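Fumarate lyase (Mesorhizobium sp., PDB 3C8T) is of undetermined specific function but belongs to the fumarate lyase family, whose members are largely helical proteins, and is present here as an assembly of four chains. Local coordinates at residues E19-Q24 against S323-G328; A136-H141 against Y162-W167; M370-P375 against K412-E417. All blocks are in the same frame, centred on the assembly; numbering follows the deposited sequence.

Contact 1: E19-Q24 against S323-G328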
loop_
_atom_site.group_PDB
_atom_site.type_symbol
_atom_site.label_atom_id
_atom_site.label_comp_id
_atom_site.label_asym_id
_atom_site.label_seq_id
_atom_site.Cartn_x
_atom_site.Cartn_y
_atom_site.Cartn_z
ATOM N N GLU A 19 13.848 -15.952 -16.653
ATOM C CA GLU A 19 14.494 -17.258 -16.828
ATOM C C GLU A 19 15.112 -17.698 -15.511
ATOM O O GLU A 19 14.921 -18.822 -15.075
ATOM C CB GLU A 19 15.541 -17.271 -17.949
ATOM C CG GLU A 19 16.048 -18.725 -18.227
ATOM C CD GLU A 19 16.947 -18.853 -19.468
ATOM O OE1 GLU A 19 16.419 -19.166 -20.568
ATOM O OE2 GLU A 19 18.186 -18.635 -19.346
ATOM N N LEU A 20 15.821 -16.777 -14.869
ATOM C CA LEU A 20 16.328 -16.989 -13.528
ATOM C C LEU A 20 15.338 -17.526 -12.463
ATOM O O LEU A 20 15.715 -18.354 -11.643
ATOM C CB LEU A 20 16.956 -15.711 -13.041
ATOM C CG LEU A 20 17.421 -15.818 -11.604
ATOM C CD1 LEU A 20 18.549 -16.870 -11.458
ATOM C CD2 LEU A 20 17.833 -14.431 -11.117
ATOM N N PHE A 21 14.091 -17.063 -12.463
ATOM C CA PHE A 21 13.115 -17.514 -11.459
ATOM C C PHE A 21 12.106 -18.538 -12.010
ATOM O O PHE A 21 11.091 -18.835 -11.369
ATOM C CB PHE A 21 12.398 -16.295 -10.835
ATOM C CG PHE A 21 13.231 -15.573 -9.809
ATOM C CD1 PHE A 21 13.314 -16.060 -8.486
ATOM C CD2 PHE A 21 13.981 -14.463 -10.161
ATOM C CE1 PHE A 21 14.103 -15.419 -7.530
ATOM C CE2 PHE A 21 14.796 -13.806 -9.190
ATOM C CZ PHE A 21 14.861 -14.291 -7.885
ATOM N N SER A 22 12.397 -19.070 -13.200
ATOM C CA SER A 22 11.566 -20.100 -13.818
ATOM C C SER A 22 11.592 -21.387 -12.977
ATOM O O SER A 22 12.472 -21.584 -12.135
ATOM C CB SER A 22 12.086 -20.400 -15.236
ATOM O OG SER A 22 13.368 -20.999 -15.180
ATOM N N ALA A 23 10.646 -22.265 -13.227
ATOM C CA ALA A 23 10.570 -23.532 -12.514
ATOM C C ALA A 23 11.838 -24.370 -12.695
ATOM O O ALA A 23 12.380 -24.927 -11.723
ATOM C CB ALA A 23 9.409 -24.283 -13.002
ATOM N N GLN A 24 12.306 -24.442 -13.943
ATOM C CA GLN A 24 13.464 -25.252 -14.335
ATOM C C GLN A 24 14.695 -24.797 -13.578
ATOM O O GLN A 24 15.450 -25.612 -13.021
ATOM C CB GLN A 24 13.701 -25.123 -15.843
ATOM C CG GLN A 24 12.528 -25.667 -16.760
ATOM C CD GLN A 24 11.132 -24.927 -16.677
ATOM O OE1 GLN A 24 10.970 -23.818 -16.111
ATOM N NE2 GLN A 24 10.121 -25.571 -17.269
ATOM N N SER A 323 5.408 -14.468 -4.871
ATOM C CA SER A 323 5.203 -13.474 -5.934
ATOM C C SER A 323 6.158 -12.293 -5.707
ATOM O O SER A 323 6.846 -11.823 -6.632
ATOM C CB SER A 323 3.744 -12.995 -5.965
ATOM O OG SER A 323 3.454 -12.109 -4.891
ATOM N N ALA A 324 6.266 -11.847 -4.460
ATOM C CA ALA A 324 6.961 -10.586 -4.221
ATOM C C ALA A 324 8.467 -10.656 -4.627
ATOM O O ALA A 324 9.005 -9.695 -5.248
ATOM C CB ALA A 324 6.739 -10.093 -2.785
ATOM N N VAL A 325 9.133 -11.778 -4.312
ATOM C CA VAL A 325 10.559 -11.930 -4.694
ATOM C C VAL A 325 10.777 -12.066 -6.205
ATOM O O VAL A 325 11.442 -11.204 -6.811
ATOM C CB VAL A 325 11.308 -13.062 -3.865
ATOM C CG1 VAL A 325 12.767 -13.283 -4.348
ATOM C CG2 VAL A 325 11.276 -12.710 -2.363
ATOM N N PRO A 326 10.236 -13.132 -6.840
ATOM C CA PRO A 326 10.569 -13.217 -8.259
ATOM C C PRO A 326 10.053 -12.068 -9.100
ATOM O O PRO A 326 10.753 -11.649 -10.061
ATOM C CB PRO A 326 9.922 -14.531 -8.725
ATOM C CG PRO A 326 8.926 -14.877 -7.675
ATOM C CD PRO A 326 9.425 -14.277 -6.393
ATOM N N GLU A 327 8.845 -11.581 -8.787
ATOM C CA GLU A 327 8.280 -10.486 -9.573
ATOM C C GLU A 327 8.916 -9.126 -9.240
ATOM O O GLU A 327 9.153 -8.335 -10.127
ATOM C CB GLU A 327 6.758 -10.436 -9.401
ATOM C CG GLU A 327 6.058 -11.683 -9.928
ATOM C CD GLU A 327 4.558 -11.702 -9.597
ATOM O OE1 GLU A 327 3.914 -10.614 -9.643
ATOM O OE2 GLU A 327 4.013 -12.806 -9.309
ATOM N N GLY A 328 9.188 -8.845 -7.965
ATOM C CA GLY A 328 9.977 -7.631 -7.601
ATOM C C GLY A 328 11.264 -7.592 -8.418
ATOM O O GLY A 328 11.620 -6.538 -8.963
#
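Phe21, at the break between helix 15-20 and helix 23-43, lays its ring against Pro326 and Val325 where the long helix 315-344 is kinked. Pro326, having no N-H to return to the preceding turn, is one of the two breaks there, with Ser323. The main element is a CH-pi contact: Pro326 CA stands 3.9 Å from the centroid of the Phe21 ring and only 13° off its normal, so it sits squarely over one face. Pro326 CB reaches the root of the ring, 3.6 Å from Phe21 CG, and touches the methylene as well, at 3.7 Å from Phe21 CB. On the far part of the ring, Val325 CG1 comes in obliquely, 4.1 Å from Phe21 CE1. The ring is turned onto the proline by a first torsion of -78°, which sets CG anti to the carbonyl carbon and beside the backbone N.

Phe21 is the first residue beyond helix 15-20, and Ser22 is the N-cap of helix 23-43; Ser22 OG caps Ser25 N weakly and also bonds back to Glu19 O, at 2.7 Å in the carbonyl plane. Gln115 of helix 104-140 packs on Phe21 too, and Tyr8 of the second subunit packs on both Phe21 and Pro326.

No hydrogen bond or charge joins the two segments. The grip is dispersive, probably helped by the slightly polarised alpha C-H of the proline over the ring.

Contact 2: A136-H141 against Y162-W167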
loop_
_atom_site.group_PDB
_atom_site.type_symbol
_atom_site.label_atom_id
_atom_site.label_comp_id
_atom_site.label_asym_id
_atom_site.label_seq_id
_atom_site.Cartn_x
_atom_site.Cartn_y
_atom_site.Cartn_z
ATOM N N ALA A 136 27.991 9.986 -18.367
ATOM C CA ALA A 136 28.218 10.552 -19.702
ATOM C C ALA A 136 27.360 11.793 -19.897
ATOM O O ALA A 136 27.854 12.822 -20.355
ATOM C CB ALA A 136 27.966 9.512 -20.816
ATOM N N LEU A 137 26.085 11.707 -19.546
ATOM C CA LEU A 137 25.178 12.852 -19.700
ATOM C C LEU A 137 25.635 14.020 -18.838
ATOM O O LEU A 137 25.654 15.147 -19.288
ATOM C CB LEU A 137 23.733 12.497 -19.348
ATOM C CG LEU A 137 22.989 11.526 -20.280
ATOM C CD1 LEU A 137 21.710 11.046 -19.596
ATOM C CD2 LEU A 137 22.642 12.186 -21.612
ATOM N N ALA A 138 26.001 13.731 -17.599
ATOM C CA ALA A 138 26.460 14.749 -16.677
ATOM C C ALA A 138 27.697 15.471 -17.234
ATOM O O ALA A 138 27.797 16.699 -17.165
ATOM C CB ALA A 138 26.782 14.122 -15.351
ATOM N N ARG A 139 28.639 14.680 -17.765
ATOM C CA ARG A 139 29.907 15.200 -18.284
ATOM C C ARG A 139 29.642 16.022 -19.552
ATOM O O ARG A 139 29.946 17.223 -19.581
ATOM C CB ARG A 139 30.871 14.045 -18.554
ATOM C CG ARG A 139 32.266 14.444 -18.899
ATOM C CD ARG A 139 33.140 13.139 -19.139
ATOM N NE ARG A 139 32.414 11.880 -19.472
ATOM C CZ ARG A 139 32.343 10.792 -18.685
ATOM N NH1 ARG A 139 32.914 10.782 -17.483
ATOM N NH2 ARG A 139 31.698 9.711 -19.108
ATOM N N ASN A 140 29.044 15.405 -20.570
ATOM C CA ASN A 140 28.807 16.122 -21.840
ATOM C C ASN A 140 27.936 17.384 -21.720
ATOM O O ASN A 140 28.131 18.338 -22.464
ATOM C CB ASN A 140 28.205 15.201 -22.901
ATOM C CG ASN A 140 29.078 13.968 -23.194
ATOM O OD1 ASN A 140 30.292 13.951 -22.917
ATOM N ND2 ASN A 140 28.449 12.929 -23.752
ATOM N N HIS A 141 27.006 17.415 -20.756
ATOM C CA HIS A 141 26.080 18.556 -20.640
ATOM C C HIS A 141 26.326 19.392 -19.424
ATOM O O HIS A 141 25.476 20.191 -19.011
ATOM C CB HIS A 141 24.619 18.076 -20.803
ATOM C CG HIS A 141 24.354 17.542 -22.173
ATOM N ND1 HIS A 141 24.260 18.366 -23.274
ATOM C CD2 HIS A 141 24.285 16.275 -22.647
ATOM C CE1 HIS A 141 24.092 17.632 -24.360
ATOM N NE2 HIS A 141 24.086 16.360 -24.007
ATOM N N TYR A 162 24.006 19.149 -14.619
ATOM C CA TYR A 162 23.673 19.266 -13.216
ATOM C C TYR A 162 22.495 18.332 -12.855
ATOM O O TYR A 162 22.623 17.517 -11.917
ATOM C CB TYR A 162 23.443 20.720 -12.780
ATOM C CG TYR A 162 22.741 20.802 -11.418
ATOM C CD1 TYR A 162 23.466 20.834 -10.233
ATOM C CD2 TYR A 162 21.324 20.803 -11.341
ATOM C CE1 TYR A 162 22.799 20.866 -8.996
ATOM C CE2 TYR A 162 20.652 20.837 -10.134
ATOM C CZ TYR A 162 21.386 20.861 -8.964
ATOM O OH TYR A 162 20.684 20.889 -7.774
ATOM N N LYS A 163 21.386 18.416 -13.608
ATOM C CA LYS A 163 20.258 17.474 -13.451
ATOM C C LYS A 163 20.685 16.017 -13.515
ATOM O O LYS A 163 20.255 15.219 -12.706
ATOM C CB LYS A 163 19.147 17.705 -14.509
ATOM C CG LYS A 163 18.311 18.943 -14.263
ATOM C CD LYS A 163 16.988 18.951 -15.135
ATOM C CE LYS A 163 16.053 17.754 -14.827
ATOM N NZ LYS A 163 15.909 17.650 -13.329
ATOM N N ALA A 164 21.478 15.655 -14.524
ATOM C CA ALA A 164 21.957 14.279 -14.630
ATOM C C ALA A 164 22.822 13.890 -13.428
ATOM O O ALA A 164 22.794 12.732 -12.998
ATOM C CB ALA A 164 22.712 14.052 -15.961
ATOM N N ALA A 165 23.583 14.837 -12.869
ATOM C CA ALA A 165 24.447 14.537 -11.718
ATOM C C ALA A 165 23.652 14.224 -10.471
ATOM O O ALA A 165 24.095 13.401 -9.643
ATOM C CB ALA A 165 25.414 15.666 -11.437
ATOM N N VAL A 166 22.510 14.905 -10.327
ATOM C CA VAL A 166 21.586 14.675 -9.228
ATOM C C VAL A 166 21.003 13.236 -9.331
ATOM O O VAL A 166 20.998 12.483 -8.341
ATOM C CB VAL A 166 20.487 15.760 -9.231
ATOM C CG1 VAL A 166 19.216 15.308 -8.434
ATOM C CG2 VAL A 166 21.034 17.079 -8.690
ATOM N N TRP A 167 20.517 12.876 -10.520
ATOM C CA TRP A 167 20.012 11.534 -10.791
ATOM C C TRP A 167 21.118 10.517 -10.485
ATOM O O TRP A 167 20.895 9.526 -9.814
ATOM C CB TRP A 167 19.644 11.404 -12.274
ATOM C CG TRP A 167 18.515 12.287 -12.781
ATOM C CD1 TRP A 167 17.515 12.885 -12.041
ATOM C CD2 TRP A 167 18.218 12.566 -14.146
ATOM N NE1 TRP A 167 16.648 13.575 -12.882
ATOM C CE2 TRP A 167 17.059 13.383 -14.177
ATOM C CE3 TRP A 167 18.835 12.233 -15.359
ATOM C CZ2 TRP A 167 16.511 13.857 -15.369
ATOM C CZ3 TRP A 167 18.301 12.723 -16.543
ATOM C CH2 TRP A 167 17.144 13.533 -16.533
#
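Leu137 and Ala138 near the end of helix 104-140 pack on Ala164 and Ala165 near the start of helix 160-185. Leu137 touches with its CB, 3.9 Å from Ala164 CB. A chi1 of -68° swings CG to the backbone-N side, taking the branch beyond the Ala164 methyl. CD1 then heads toward the indole of Trp167 but stays 4.9 Å from Trp167 CZ3, a loose approach at most, while CD2 turns further from Ala164.

The alanines complete the seam. Ala164 CB presses on the opposing backbone, 3.7 Å from Ala138 N, and Ala138 CB also meets the following residue, its methyl 4.4 Å from Ala165 CB. Such small side chains let the backbones approach: Ala138 CA and Ala164 CA are 5.0 Å apart, and the axes of these short helical pieces pass at 7.6 Å, running roughly antiparallel, at 152°.

Around this seam, helix 229-255 packs on Trp167, whose NE1 bonds Asp251, an acid that also pairs with Lys163. Ala165 meets Val436 of helix 432-440 and Ile222 of the third subunit. The hairpin connection between the two helices carries the small antiparallel sheet of strands 145-150, 153-155 and 157-159, and His141 and Gly161 share a backbone bond at its base.

Contact 3: M370-P375 against K412-E417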
loop_
_atom_site.group_PDB
_atom_site.type_symbol
_atom_site.label_atom_id
_atom_site.label_comp_id
_atom_site.label_asym_id
_atom_site.label_seq_id
_atom_site.Cartn_x
_atom_site.Cartn_y
_atom_site.Cartn_z
ATOM N N MET A 370 19.085 41.689 -7.814
ATOM C CA MET A 370 19.020 41.872 -6.343
ATOM C C MET A 370 20.401 41.735 -5.673
ATOM O O MET A 370 20.847 42.644 -4.971
ATOM C CB MET A 370 18.059 40.871 -5.690
ATOM C CG MET A 370 16.571 41.074 -5.982
ATOM S SD MET A 370 15.495 39.708 -5.417
ATOM C CE MET A 370 14.011 40.059 -6.357
ATOM N N MET A 371 21.068 40.602 -5.890
ATOM C CA MET A 371 22.431 40.344 -5.379
ATOM C C MET A 371 23.355 41.522 -5.716
ATOM O O MET A 371 24.098 42.023 -4.882
ATOM C CB MET A 371 22.983 39.022 -5.971
ATOM C CG MET A 371 24.412 38.579 -5.524
ATOM S SD MET A 371 25.222 37.391 -6.656
ATOM C CE MET A 371 25.034 38.277 -8.225
ATOM N N ALA A 372 23.313 41.961 -6.968
ATOM C CA ALA A 372 24.191 43.051 -7.396
ATOM C C ALA A 372 23.808 44.422 -6.831
ATOM O O ALA A 372 24.663 45.291 -6.657
ATOM C CB ALA A 372 24.255 43.120 -8.913
ATOM N N LEU A 373 22.522 44.612 -6.572
ATOM C CA LEU A 373 21.995 45.892 -6.174
ATOM C C LEU A 373 22.169 46.114 -4.669
ATOM O O LEU A 373 22.558 47.199 -4.254
ATOM C CB LEU A 373 20.511 46.024 -6.593
ATOM C CG LEU A 373 19.821 47.393 -6.393
ATOM C CD1 LEU A 373 20.573 48.567 -7.103
ATOM C CD2 LEU A 373 18.384 47.356 -6.833
ATOM N N ALA A 374 21.895 45.075 -3.876
ATOM C CA ALA A 374 21.975 45.105 -2.403
ATOM C C ALA A 374 23.135 45.917 -1.786
ATOM O O ALA A 374 22.896 46.735 -0.898
ATOM C CB ALA A 374 21.950 43.694 -1.843
ATOM N N PRO A 375 24.388 45.687 -2.223
ATOM C CA PRO A 375 25.436 46.558 -1.666
ATOM C C PRO A 375 25.195 48.079 -1.812
ATOM O O PRO A 375 25.801 48.843 -1.057
ATOM C CB PRO A 375 26.705 46.143 -2.432
ATOM C CG PRO A 375 26.456 44.756 -2.854
ATOM C CD PRO A 375 24.958 44.669 -3.128
ATOM N N LYS A 412 21.381 53.684 -12.553
ATOM C CA LYS A 412 22.525 54.554 -12.201
ATOM C C LYS A 412 23.560 53.844 -11.308
ATOM O O LYS A 412 24.754 53.847 -11.639
ATOM C CB LYS A 412 22.067 55.919 -11.619
ATOM N N PRO A 413 23.131 53.225 -10.178
ATOM C CA PRO A 413 24.185 52.510 -9.438
ATOM C C PRO A 413 24.864 51.347 -10.218
ATOM O O PRO A 413 26.063 51.165 -10.093
ATOM C CB PRO A 413 23.467 51.994 -8.176
ATOM C CG PRO A 413 22.009 52.072 -8.499
ATOM C CD PRO A 413 21.825 53.152 -9.499
ATOM N N LEU A 414 24.106 50.589 -11.005
ATOM C CA LEU A 414 24.651 49.412 -11.700
ATOM C C LEU A 414 25.267 49.703 -13.095
ATOM O O LEU A 414 26.326 49.147 -13.446
ATOM C CB LEU A 414 23.576 48.318 -11.791
ATOM C CG LEU A 414 23.145 47.731 -10.441
ATOM C CD1 LEU A 414 22.178 46.550 -10.635
ATOM C CD2 LEU A 414 24.384 47.325 -9.586
ATOM N N GLY A 415 24.620 50.586 -13.865
ATOM C CA GLY A 415 25.056 50.850 -15.226
ATOM C C GLY A 415 24.301 49.876 -16.112
ATOM O O GLY A 415 24.022 48.749 -15.702
ATOM N N GLU A 416 23.972 50.318 -17.318
ATOM C CA GLU A 416 23.234 49.537 -18.296
ATOM C C GLU A 416 23.957 48.288 -18.791
ATOM O O GLU A 416 23.310 47.270 -19.061
ATOM C CB GLU A 416 22.881 50.394 -19.502
ATOM C CG GLU A 416 21.451 50.876 -19.494
ATOM C CD GLU A 416 20.977 51.318 -20.877
ATOM O OE1 GLU A 416 21.619 50.972 -21.887
ATOM O OE2 GLU A 416 19.941 52.015 -20.955
ATOM N N GLU A 417 25.281 48.372 -18.937
ATOM C CA GLU A 417 26.059 47.221 -19.394
ATOM C C GLU A 417 25.914 46.099 -18.336
ATOM O O GLU A 417 25.512 44.991 -18.654
ATOM C CB GLU A 417 27.526 47.613 -19.603
ATOM C CG GLU A 417 28.329 46.590 -20.456
ATOM C CD GLU A 417 27.886 46.554 -21.949
ATOM O OE1 GLU A 417 28.215 45.563 -22.649
ATOM O OE2 GLU A 417 27.215 47.511 -22.422
#
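Leu414 and Pro413 press on Ala372 and Leu373 in the helical region of the adenylosuccinate lyase C-terminus family, where the end of helix 408-414 meets helix 366-377. Leu414 uses its CD2 methyl, which comes over the backbone of the other helix: it is 3.6 Å from Ala372 O, and also 4.3 Å from Ala372 CB. Beside it Leu373 CD1 takes two neighbours, Pro413 CG at 4.0 Å and Leu414 CG at 4.3 Å. In Leu373, CG anti to the backbone N (-173°), together with a chi2 of 56°, carries CD1 across to the proline ring.

One shell out, Leu414 also touches Val369 and His376 of helix 366-377, and Leu373 is backed by Ala382 and Ile385 of helix 379-395.

The chain turns sharply straight after Leu414. Gly415 has a positive phi of 91°, ending helix 408-414 and standing as the N-cap residue of helix 416-422. Once past this turn, helix 416-422 brings Leu419 and Leu422 back to Leu414, and Leu422 touches Ala372 as well. At the first turn of that helix, Glu416 OE2 makes a salt bridge to Arg405 NE.

From the N terminus, residues 19-24 come first, but their partner arrives only at 323-328, so contact 1 closes a loop of about 300 residues, tying the break between helices 15-20 and 23-43 to helix 315-344. Within that loop contact 2 closes a short one, joining helix 104-140 to helix 160-185, with the three-stranded sheet in the connection between them. Contact 3 opens after contact 1 has closed, and ties helix 366-377 to the turn between helices 408-414 and 416-422. None of the three crosses another. Contacts 1 and 2 lie on opposite sides of the chain's centre, with centres 34 Å apart; contact 3 lies on the side of contact 2, their nearest atoms about 17 Å apart.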